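Local structure of immunoreactive 84kD antigen PG93 (Porphyromonas gingivalis, 5M11) at residues G697-I702 with L710-S715; V689-L694 with T718-N723; K444-Y449 with S458-D463. The protein is a surface component essential to the type IX secretion system of this oral bacterium, binding zinc and calcium ions and probably supporting the export of secreted proteins. All coordinates share one frame; numbering follows the deposited sequence.

Contact 1 (G697-I702 with L710-S715); sequences GCSVKI and LYQTES
A beta hairpin at one edge of the four-stranded antiparallel sheet in the C-terminal beta-sandwich domain brings 697-702 against 710-715, with strand axes 4.7 Å apart. Two hydrogen-bonded pairs, V700 with T713 and I702 with Y711, set the register; I702 N meets Y711 O at 2.8 Å and an N-H...O angle of 172°, nearly along the C=O axis. At the open end G697 N donates to S715 O from above the carbonyl plane, while S715 N reaches C698 O. On the face of S699, K701, Q712 and E714, the K701 and Q712 chains run side by side. K701 CG sits in the crowded position between N and the carbonyl carbon (chi1 68°), and later bends carry NZ to Q712 OE1 at 2.8 Å, in the plane of the amide carbonyl. A weak bond joins K701 NZ to S699 OG of its own strand at 2.8 Å. On the other face I702 CD1 lies obliquely to the Y711 ring, 3.6 Å from CD2, and I702 and T713 both touch strand 720-722 of the facing sheet. C698 touches D743, a calcium ligand. The chemistry thus differs by face: on one the lysine ammonium bonds the amide oxygen and, weakly, a serine hydroxyl, while V700 and I702 on the other turn carbon toward the facing sheet.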
loop_
_atom_site.group_PDB
_atom_site.type_symbol
_atom_site.label_atom_id
_atom_site.label_comp_id
_atom_site.label_asym_id
_atom_site.label_seq_id
_atom_site.Cartn_x
_atom_site.Cartn_y
_atom_site.Cartn_z
ATOM N N GLY A 697 -14.688 -12.617 21.215
ATOM C CA GLY A 697 -15.828 -12.547 22.129
ATOM C C GLY A 697 -16.135 -13.848 22.859
ATOM O O GLY A 697 -17.072 -13.913 23.659
ATOM N N CYS A 698 -15.335 -14.895 22.596
ATOM C CA CYS A 698 -15.498 -16.227 23.155
ATOM C C CYS A 698 -14.955 -16.310 24.558
ATOM O O CYS A 698 -13.924 -15.712 24.864
ATOM C CB CYS A 698 -14.813 -17.259 22.263
ATOM S SG CYS A 698 -15.858 -17.928 20.941
ATOM N N SER A 699 -15.607 -17.127 25.392
ATOM C CA SER A 699 -15.101 -17.439 26.709
ATOM C C SER A 699 -14.090 -18.569 26.524
ATOM O O SER A 699 -14.376 -19.520 25.795
ATOM C CB SER A 699 -16.235 -17.846 27.638
ATOM O OG SER A 699 -15.718 -18.310 28.877
ATOM N N VAL A 700 -12.891 -18.437 27.103
ATOM C CA VAL A 700 -11.839 -19.454 26.989
ATOM C C VAL A 700 -11.357 -19.742 28.400
ATOM O O VAL A 700 -10.868 -18.824 29.063
ATOM C CB VAL A 700 -10.684 -19.047 26.003
ATOM C CG1 VAL A 700 -9.575 -20.097 25.964
ATOM C CG2 VAL A 700 -11.218 -18.798 24.596
ATOM N N LYS A 701 -11.549 -20.994 28.875
ATOM C CA LYS A 701 -11.129 -21.403 30.229
ATOM C C LYS A 701 -10.331 -22.723 30.200
ATOM O O LYS A 701 -10.718 -23.680 29.520
ATOM C CB LYS A 701 -12.309 -21.478 31.227
ATOM C CG LYS A 701 -13.341 -22.581 30.980
ATOM C CD LYS A 701 -14.601 -22.415 31.829
ATOM C CE LYS A 701 -15.753 -21.816 31.062
ATOM N NZ LYS A 701 -15.529 -20.381 30.758
ATOM N N ILE A 702 -9.190 -22.738 30.914
ATOM C CA ILE A 702 -8.284 -23.882 30.986
ATOM C C ILE A 702 -8.467 -24.589 32.328
ATOM O O ILE A 702 -8.383 -23.953 33.380
ATOM C CB ILE A 702 -6.805 -23.451 30.740
ATOM C CG1 ILE A 702 -6.673 -22.660 29.411
ATOM C CG2 ILE A 702 -5.861 -24.665 30.759
ATOM C CD1 ILE A 702 -5.463 -21.783 29.278
ATOM N N LEU A 710 -7.616 -22.891 35.838
ATOM C CA LEU A 710 -6.278 -22.368 36.103
ATOM C C LEU A 710 -6.040 -21.036 35.370
ATOM O O LEU A 710 -5.168 -20.271 35.790
ATOM C CB LEU A 710 -5.216 -23.410 35.687
ATOM C CG LEU A 710 -5.464 -24.864 36.121
ATOM C CD1 LEU A 710 -4.734 -25.809 35.240
ATOM C CD2 LEU A 710 -5.065 -25.100 37.567
ATOM N N TYR A 711 -6.814 -20.762 34.282
ATOM C CA TYR A 711 -6.749 -19.539 33.461
ATOM C C TYR A 711 -8.053 -19.347 32.708
ATOM O O TYR A 711 -8.579 -20.301 32.134
ATOM C CB TYR A 711 -5.565 -19.594 32.483
ATOM C CG TYR A 711 -5.365 -18.358 31.630
ATOM C CD1 TYR A 711 -4.628 -17.274 32.099
ATOM C CD2 TYR A 711 -5.816 -18.315 30.314
ATOM C CE1 TYR A 711 -4.395 -16.155 31.298
ATOM C CE2 TYR A 711 -5.582 -17.207 29.500
ATOM C CZ TYR A 711 -4.868 -16.129 29.994
ATOM O OH TYR A 711 -4.639 -15.040 29.184
ATOM N N GLN A 712 -8.563 -18.104 32.691
ATOM C CA GLN A 712 -9.815 -17.745 32.021
ATOM C C GLN A 712 -9.734 -16.354 31.386
ATOM O O GLN A 712 -9.344 -15.400 32.056
ATOM C CB GLN A 712 -10.976 -17.802 33.027
ATOM C CG GLN A 712 -12.358 -17.574 32.428
ATOM C CD GLN A 712 -13.451 -18.164 33.282
ATOM O OE1 GLN A 712 -14.180 -19.064 32.848
ATOM N NE2 GLN A 712 -13.583 -17.685 34.520
ATOM N N THR A 713 -10.116 -16.248 30.102
ATOM C CA THR A 713 -10.191 -14.984 29.351
ATOM C C THR A 713 -11.315 -15.005 28.333
ATOM O O THR A 713 -11.996 -16.018 28.155
ATOM C CB THR A 713 -8.885 -14.639 28.595
ATOM O OG1 THR A 713 -8.323 -15.823 28.010
ATOM C CG2 THR A 713 -7.879 -13.869 29.439
ATOM N N GLU A 714 -11.492 -13.864 27.662
ATOM C CA GLU A 714 -12.388 -13.675 26.540
ATOM C C GLU A 714 -11.489 -13.575 25.316
ATOM O O GLU A 714 -10.324 -13.187 25.452
ATOM C CB GLU A 714 -13.272 -12.426 26.726
ATOM C CG GLU A 714 -14.575 -12.475 25.940
ATOM C CD GLU A 714 -15.276 -11.144 25.735
ATOM O OE1 GLU A 714 -14.808 -10.353 24.882
ATOM O OE2 GLU A 714 -16.322 -10.913 26.386
ATOM N N SER A 715 -11.979 -13.948 24.134
ATOM C CA SER A 715 -11.130 -13.858 22.956
ATOM C C SER A 715 -11.087 -12.421 22.448
ATOM O O SER A 715 -12.136 -11.787 22.270
ATOM C CB SER A 715 -11.603 -14.809 21.871
ATOM O OG SER A 715 -10.598 -14.918 20.878
#

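Contact 2 (V689-L694 with T718-N723); sequences VTIAGL and TEVKWN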
loop_
_atom_site.group_PDB
_atom_site.type_symbol
_atom_site.label_atom_id
_atom_site.label_comp_id
_atom_site.label_asym_id
_atom_site.label_seq_id
_atom_site.Cartn_x
_atom_site.Cartn_y
_atom_site.Cartn_z
ATOM N N VAL A 689 1.790 -21.967 25.668
ATOM C CA VAL A 689 0.860 -22.448 24.620
ATOM C C VAL A 689 0.037 -21.299 24.012
ATOM O O VAL A 689 -0.204 -20.280 24.671
ATOM C CB VAL A 689 -0.082 -23.613 25.040
ATOM C CG1 VAL A 689 0.702 -24.868 25.392
ATOM C CG2 VAL A 689 -1.030 -23.219 26.165
ATOM N N THR A 690 -0.409 -21.497 22.754
ATOM C CA THR A 690 -1.252 -20.564 22.013
ATOM C C THR A 690 -2.549 -21.259 21.582
ATOM O O THR A 690 -2.498 -22.285 20.884
ATOM C CB THR A 690 -0.502 -19.985 20.799
ATOM O OG1 THR A 690 0.692 -19.361 21.264
ATOM C CG2 THR A 690 -1.352 -18.977 19.982
ATOM N N ILE A 691 -3.706 -20.698 22.014
ATOM C CA ILE A 691 -5.037 -21.143 21.591
ATOM C C ILE A 691 -5.291 -20.406 20.318
ATOM O O ILE A 691 -5.181 -19.184 20.314
ATOM C CB ILE A 691 -6.193 -20.946 22.630
ATOM C CG1 ILE A 691 -5.833 -21.458 24.068
ATOM C CG2 ILE A 691 -7.505 -21.562 22.128
ATOM C CD1 ILE A 691 -5.284 -22.852 24.188
ATOM N N ALA A 692 -5.554 -21.123 19.226
ATOM C CA ALA A 692 -5.781 -20.480 17.937
ATOM C C ALA A 692 -7.055 -21.018 17.269
ATOM O O ALA A 692 -7.681 -21.939 17.805
ATOM C CB ALA A 692 -4.569 -20.667 17.042
ATOM N N GLY A 693 -7.451 -20.389 16.154
ATOM C CA GLY A 693 -8.671 -20.708 15.419
ATOM C C GLY A 693 -9.948 -20.302 16.144
ATOM O O GLY A 693 -11.033 -20.779 15.795
ATOM N N LEU A 694 -9.837 -19.403 17.143
ATOM C CA LEU A 694 -10.955 -18.910 17.936
ATOM C C LEU A 694 -11.783 -17.876 17.195
ATOM O O LEU A 694 -11.500 -17.556 16.037
ATOM C CB LEU A 694 -10.439 -18.265 19.240
ATOM C CG LEU A 694 -9.789 -19.145 20.286
ATOM C CD1 LEU A 694 -9.118 -18.313 21.279
ATOM C CD2 LEU A 694 -10.794 -19.971 21.001
ATOM N N THR A 718 -8.254 -13.855 17.123
ATOM C CA THR A 718 -8.414 -15.248 16.702
ATOM C C THR A 718 -7.565 -16.125 17.613
ATOM O O THR A 718 -7.735 -17.345 17.642
ATOM C CB THR A 718 -8.032 -15.387 15.193
ATOM O OG1 THR A 718 -7.415 -14.175 14.690
ATOM C CG2 THR A 718 -9.238 -15.719 14.331
ATOM N N GLU A 719 -6.672 -15.485 18.392
ATOM C CA GLU A 719 -5.759 -16.151 19.307
ATOM C C GLU A 719 -5.895 -15.661 20.753
ATOM O O GLU A 719 -6.277 -14.515 21.021
ATOM C CB GLU A 719 -4.304 -15.941 18.844
ATOM C CG GLU A 719 -3.859 -16.837 17.699
ATOM C CD GLU A 719 -2.564 -16.462 16.993
ATOM O OE1 GLU A 719 -1.766 -15.684 17.568
ATOM O OE2 GLU A 719 -2.332 -16.976 15.873
ATOM N N VAL A 720 -5.547 -16.562 21.676
ATOM C CA VAL A 720 -5.454 -16.406 23.136
ATOM C C VAL A 720 -4.146 -17.138 23.530
ATOM O O VAL A 720 -3.844 -18.188 22.962
ATOM C CB VAL A 720 -6.734 -16.927 23.879
ATOM C CG1 VAL A 720 -6.480 -17.204 25.361
ATOM C CG2 VAL A 720 -7.903 -15.959 23.723
ATOM N N LYS A 721 -3.341 -16.558 24.427
ATOM C CA LYS A 721 -2.091 -17.201 24.842
ATOM C C LYS A 721 -2.080 -17.477 26.352
ATOM O O LYS A 721 -2.681 -16.732 27.141
ATOM C CB LYS A 721 -0.858 -16.380 24.424
ATOM C CG LYS A 721 -0.607 -16.419 22.920
ATOM C CD LYS A 721 0.699 -15.738 22.498
ATOM C CE LYS A 721 0.778 -15.511 20.995
ATOM N NZ LYS A 721 1.254 -16.713 20.247
ATOM N N TRP A 722 -1.415 -18.579 26.736
ATOM C CA TRP A 722 -1.246 -18.983 28.125
ATOM C C TRP A 722 0.232 -19.251 28.399
ATOM O O TRP A 722 0.874 -19.987 27.646
ATOM C CB TRP A 722 -2.114 -20.213 28.458
ATOM C CG TRP A 722 -2.088 -20.611 29.912
ATOM C CD1 TRP A 722 -2.208 -19.786 30.992
ATOM C CD2 TRP A 722 -1.998 -21.947 30.437
ATOM N NE1 TRP A 722 -2.165 -20.518 32.156
ATOM C CE2 TRP A 722 -2.034 -21.848 31.845
ATOM C CE3 TRP A 722 -1.893 -23.226 29.851
ATOM C CZ2 TRP A 722 -1.949 -22.971 32.678
ATOM C CZ3 TRP A 722 -1.836 -24.336 30.679
ATOM C CH2 TRP A 722 -1.857 -24.204 32.072
ATOM N N ASN A 723 0.765 -18.641 29.481
ATOM C CA ASN A 723 2.161 -18.765 29.944
ATOM C C ASN A 723 2.490 -20.202 30.437
ATOM O O ASN A 723 3.670 -20.525 30.608
ATOM C CB ASN A 723 2.473 -17.731 31.053
ATOM C CG ASN A 723 1.501 -17.726 32.222
ATOM O OD1 ASN A 723 1.723 -18.362 33.262
ATOM N ND2 ASN A 723 0.411 -16.982 32.095
#
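The carbonyl oxygen of I691 is gripped from segment 718-723 by one hydrogen bond and one weaker contact: V720 N donates to I691 O at 3.0 Å and 167°, in the carbonyl plane, and E719 CA makes a CA-H...O contact with I691 O at 3.2 Å. I691 N returns a bond to V720 O, so the I691/V720 pair is closed by both backbone bonds. V689 and W722 form a second such pair, in which W722 N points at V689 O with an angle of 179°. The non-hydrogen-bonded pair between them, T690 with K721, is tied through side chains. K721 extends beside T690 and bends at its last torsion (chi4 -83°), which places NZ 2.9 Å from T690 OG1. Past the strand, L694 N uses a lone pair of T718 O, in the carbonyl plane, at 3.0 Å; the chain passes through G693 at positive phi just before.

On the other face the contact is all carbon. V689 CG2 comes to the edge of the indole near its plane, 3.8 Å from W722 CE3. L694 CD1 meets V720 CG2 at 3.6 Å, the two side chains crossing at about a right angle. L694 and I691 also reach strand 735-742, and T690 and A692 bond the backbone of strand 675-677 on the far side. A three-stranded antiparallel sheet with V689, I691, V720 and W722 on the face turned onto a second sheet is characteristic of a beta sandwich, here the C-terminal domain.

Contact 3 (K444-Y449 with S458-D463); sequences KNIFMY and SFSYPD. With ZN (zinc ion), chain G.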
loop_
_atom_site.group_PDB
_atom_site.type_symbol
_atom_site.label_atom_id
_atom_site.label_comp_id
_atom_site.label_asym_id
_atom_site.label_seq_id
_atom_site.Cartn_x
_atom_site.Cartn_y
_atom_site.Cartn_z
ATOM N N LYS A 444 -23.236 27.928 -1.715
ATOM C CA LYS A 444 -24.211 26.869 -1.395
ATOM C C LYS A 444 -23.466 25.527 -1.305
ATOM O O LYS A 444 -23.527 24.672 -2.206
ATOM C CB LYS A 444 -25.350 26.833 -2.430
ATOM C CG LYS A 444 -26.276 28.044 -2.414
ATOM C CD LYS A 444 -27.100 28.153 -3.692
ATOM C CE LYS A 444 -28.477 27.543 -3.553
ATOM N NZ LYS A 444 -28.945 26.898 -4.814
ATOM N N ASN A 445 -22.738 25.386 -0.190
ATOM C CA ASN A 445 -21.836 24.302 0.175
ATOM C C ASN A 445 -22.465 22.917 0.206
ATOM O O ASN A 445 -21.925 22.003 -0.408
ATOM C CB ASN A 445 -21.237 24.595 1.556
ATOM C CG ASN A 445 -19.919 25.327 1.535
ATOM O OD1 ASN A 445 -19.625 26.077 2.451
ATOM N ND2 ASN A 445 -19.065 25.099 0.530
ATOM N N ILE A 446 -23.546 22.752 0.992
ATOM C CA ILE A 446 -24.255 21.493 1.252
ATOM C C ILE A 446 -25.330 21.244 0.185
ATOM O O ILE A 446 -26.083 22.161 -0.144
ATOM C CB ILE A 446 -24.865 21.562 2.688
ATOM C CG1 ILE A 446 -23.755 21.816 3.767
ATOM C CG2 ILE A 446 -25.656 20.292 3.001
ATOM C CD1 ILE A 446 -24.131 22.725 4.882
ATOM N N PHE A 447 -25.415 20.008 -0.342
ATOM C CA PHE A 447 -26.412 19.674 -1.360
ATOM C C PHE A 447 -27.079 18.305 -1.116
ATOM O O PHE A 447 -26.602 17.484 -0.324
ATOM C CB PHE A 447 -25.799 19.730 -2.791
ATOM C CG PHE A 447 -24.883 18.587 -3.171
ATOM C CD1 PHE A 447 -25.397 17.397 -3.668
ATOM C CD2 PHE A 447 -23.506 18.712 -3.059
ATOM C CE1 PHE A 447 -24.553 16.331 -3.990
ATOM C CE2 PHE A 447 -22.662 17.646 -3.390
ATOM C CZ PHE A 447 -23.193 16.457 -3.838
ATOM N N MET A 448 -28.189 18.079 -1.835
ATOM C CA MET A 448 -28.943 16.843 -1.866
ATOM C C MET A 448 -29.421 16.552 -3.301
ATOM O O MET A 448 -29.900 17.461 -4.010
ATOM C CB MET A 448 -30.122 16.852 -0.894
ATOM C CG MET A 448 -30.766 15.487 -0.768
ATOM S SD MET A 448 -32.577 15.479 -0.891
ATOM C CE MET A 448 -32.818 15.764 -2.676
ATOM N N TYR A 449 -29.306 15.259 -3.707
ATOM C CA TYR A 449 -29.767 14.752 -4.994
ATOM C C TYR A 449 -30.716 13.592 -4.788
ATOM O O TYR A 449 -30.391 12.653 -4.058
ATOM C CB TYR A 449 -28.592 14.322 -5.876
ATOM C CG TYR A 449 -28.992 13.744 -7.221
ATOM C CD1 TYR A 449 -29.736 14.489 -8.131
ATOM C CD2 TYR A 449 -28.577 12.473 -7.605
ATOM C CE1 TYR A 449 -30.090 13.969 -9.372
ATOM C CE2 TYR A 449 -28.916 11.946 -8.847
ATOM C CZ TYR A 449 -29.674 12.697 -9.726
ATOM O OH TYR A 449 -30.015 12.160 -10.939
ATOM N N SER A 458 -29.620 22.673 -3.013
ATOM C CA SER A 458 -28.385 23.073 -2.336
ATOM C C SER A 458 -28.676 24.237 -1.400
ATOM O O SER A 458 -29.613 25.018 -1.629
ATOM C CB SER A 458 -27.268 23.415 -3.321
ATOM O OG SER A 458 -27.698 24.330 -4.312
ATOM N N PHE A 459 -27.912 24.297 -0.306
ATOM C CA PHE A 459 -28.010 25.326 0.720
ATOM C C PHE A 459 -26.690 25.415 1.488
ATOM O O PHE A 459 -25.740 24.703 1.162
ATOM C CB PHE A 459 -29.194 25.033 1.675
ATOM C CG PHE A 459 -29.129 23.721 2.432
ATOM C CD1 PHE A 459 -28.438 23.626 3.639
ATOM C CD2 PHE A 459 -29.813 22.604 1.977
ATOM C CE1 PHE A 459 -28.383 22.423 4.345
ATOM C CE2 PHE A 459 -29.779 21.405 2.702
ATOM C CZ PHE A 459 -29.069 21.330 3.886
ATOM N N SER A 460 -26.650 26.265 2.534
ATOM C CA SER A 460 -25.518 26.417 3.445
ATOM C C SER A 460 -25.933 27.147 4.719
ATOM O O SER A 460 -27.095 27.552 4.873
ATOM C CB SER A 460 -24.360 27.154 2.779
ATOM O OG SER A 460 -23.172 26.874 3.502
ATOM N N TYR A 461 -24.969 27.312 5.634
ATOM C CA TYR A 461 -25.124 28.071 6.865
ATOM C C TYR A 461 -23.976 29.088 6.886
ATOM O O TYR A 461 -22.833 28.664 6.731
ATOM C CB TYR A 461 -25.131 27.140 8.077
ATOM C CG TYR A 461 -26.135 26.011 7.966
ATOM C CD1 TYR A 461 -27.495 26.235 8.169
ATOM C CD2 TYR A 461 -25.722 24.710 7.661
ATOM C CE1 TYR A 461 -28.423 25.197 8.074
ATOM C CE2 TYR A 461 -26.639 23.661 7.574
ATOM C CZ TYR A 461 -27.986 23.906 7.796
ATOM O OH TYR A 461 -28.893 22.876 7.731
ATOM N N PRO A 462 -24.242 30.420 6.965
ATOM C CA PRO A 462 -23.150 31.425 6.869
ATOM C C PRO A 462 -21.840 31.112 7.616
ATOM O O PRO A 462 -20.761 31.405 7.089
ATOM C CB PRO A 462 -23.783 32.694 7.438
ATOM C CG PRO A 462 -25.236 32.541 7.210
ATOM C CD PRO A 462 -25.562 31.076 7.078
ATOM N N ASP A 463 -21.934 30.516 8.820
ATOM C CA ASP A 463 -20.792 30.120 9.657
ATOM C C ASP A 463 -19.886 29.034 8.954
ATOM O O ASP A 463 -18.682 29.021 9.197
ATOM C CB ASP A 463 -21.260 29.648 11.067
ATOM C CG ASP A 463 -22.723 29.214 11.183
ATOM O OD1 ASP A 463 -23.602 30.102 11.353
ATOM O OD2 ASP A 463 -22.990 27.995 11.088
HETATM ZN ZN ZN G . -24.320 28.158 12.681
#
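The strands run antiparallel with a classic beta bulge, N445 and I446 both facing F459; F459 N donates to I446 O at 2.8 Å and 172°, whereas I446 N reaches F459 O at a more bent 132°. They are the last two strands, 446-450 and 455-459, of a four-stranded beta-propeller blade, with 455-459 its outermost strand. I446 carries the apolar contact. Its CG2, anti to the backbone N, packs 3.7 Å from F459 CZ, and its CB lies over one face of that ring, which F459 brings in from the crowded position about its first torsion (chi1 60°). At its other end I446 CD1 sits obliquely to the second aromatic ring, 3.8 Å from Y461 CD2, and Y461 CE2 in turn lies at the edge of the F459 ring, in its plane. Strand 497-501 of the next blade closes over this cluster through L498 and F500. On the opposite face K444 folds along S458, its chain bent at the last two torsions, and sets NZ 2.9 Å from S458 OG. Beyond the strand, Y461 stacks on H514 and hydrogen-bonds D512, a calcium ligand, so the chain leaving the blade is held between two metal sites. The zinc site, completed by H514 of the next blade, takes both carboxylate oxygens of D463, at 2.1 Å from the ion to OD2 and 2.5 Å to OD1.

In the fold
Contacts 1 and 2 belong to one domain: along the chain, contact 1 is nested inside the loop closed by contact 2, and their centres lie 10 Å apart. They hold the two facing sheets, which meet where W722 takes I702 CD1 and the Y711 ring, the planes at about 35°; Y711 OH probably bonds K721 O. Contact 2 is largely buried, contact 1 only partly, with Q712 and E714 exposed. Contact 3, about 39 Å from both at nearest atoms, is also buried, but it lies in a propeller blade, and only its segments include a metal ligand. All three include a lysine NZ bonded to an uncharged oxygen across the strands, an amide in contact 1 and a hydroxyl in contacts 2 and 3.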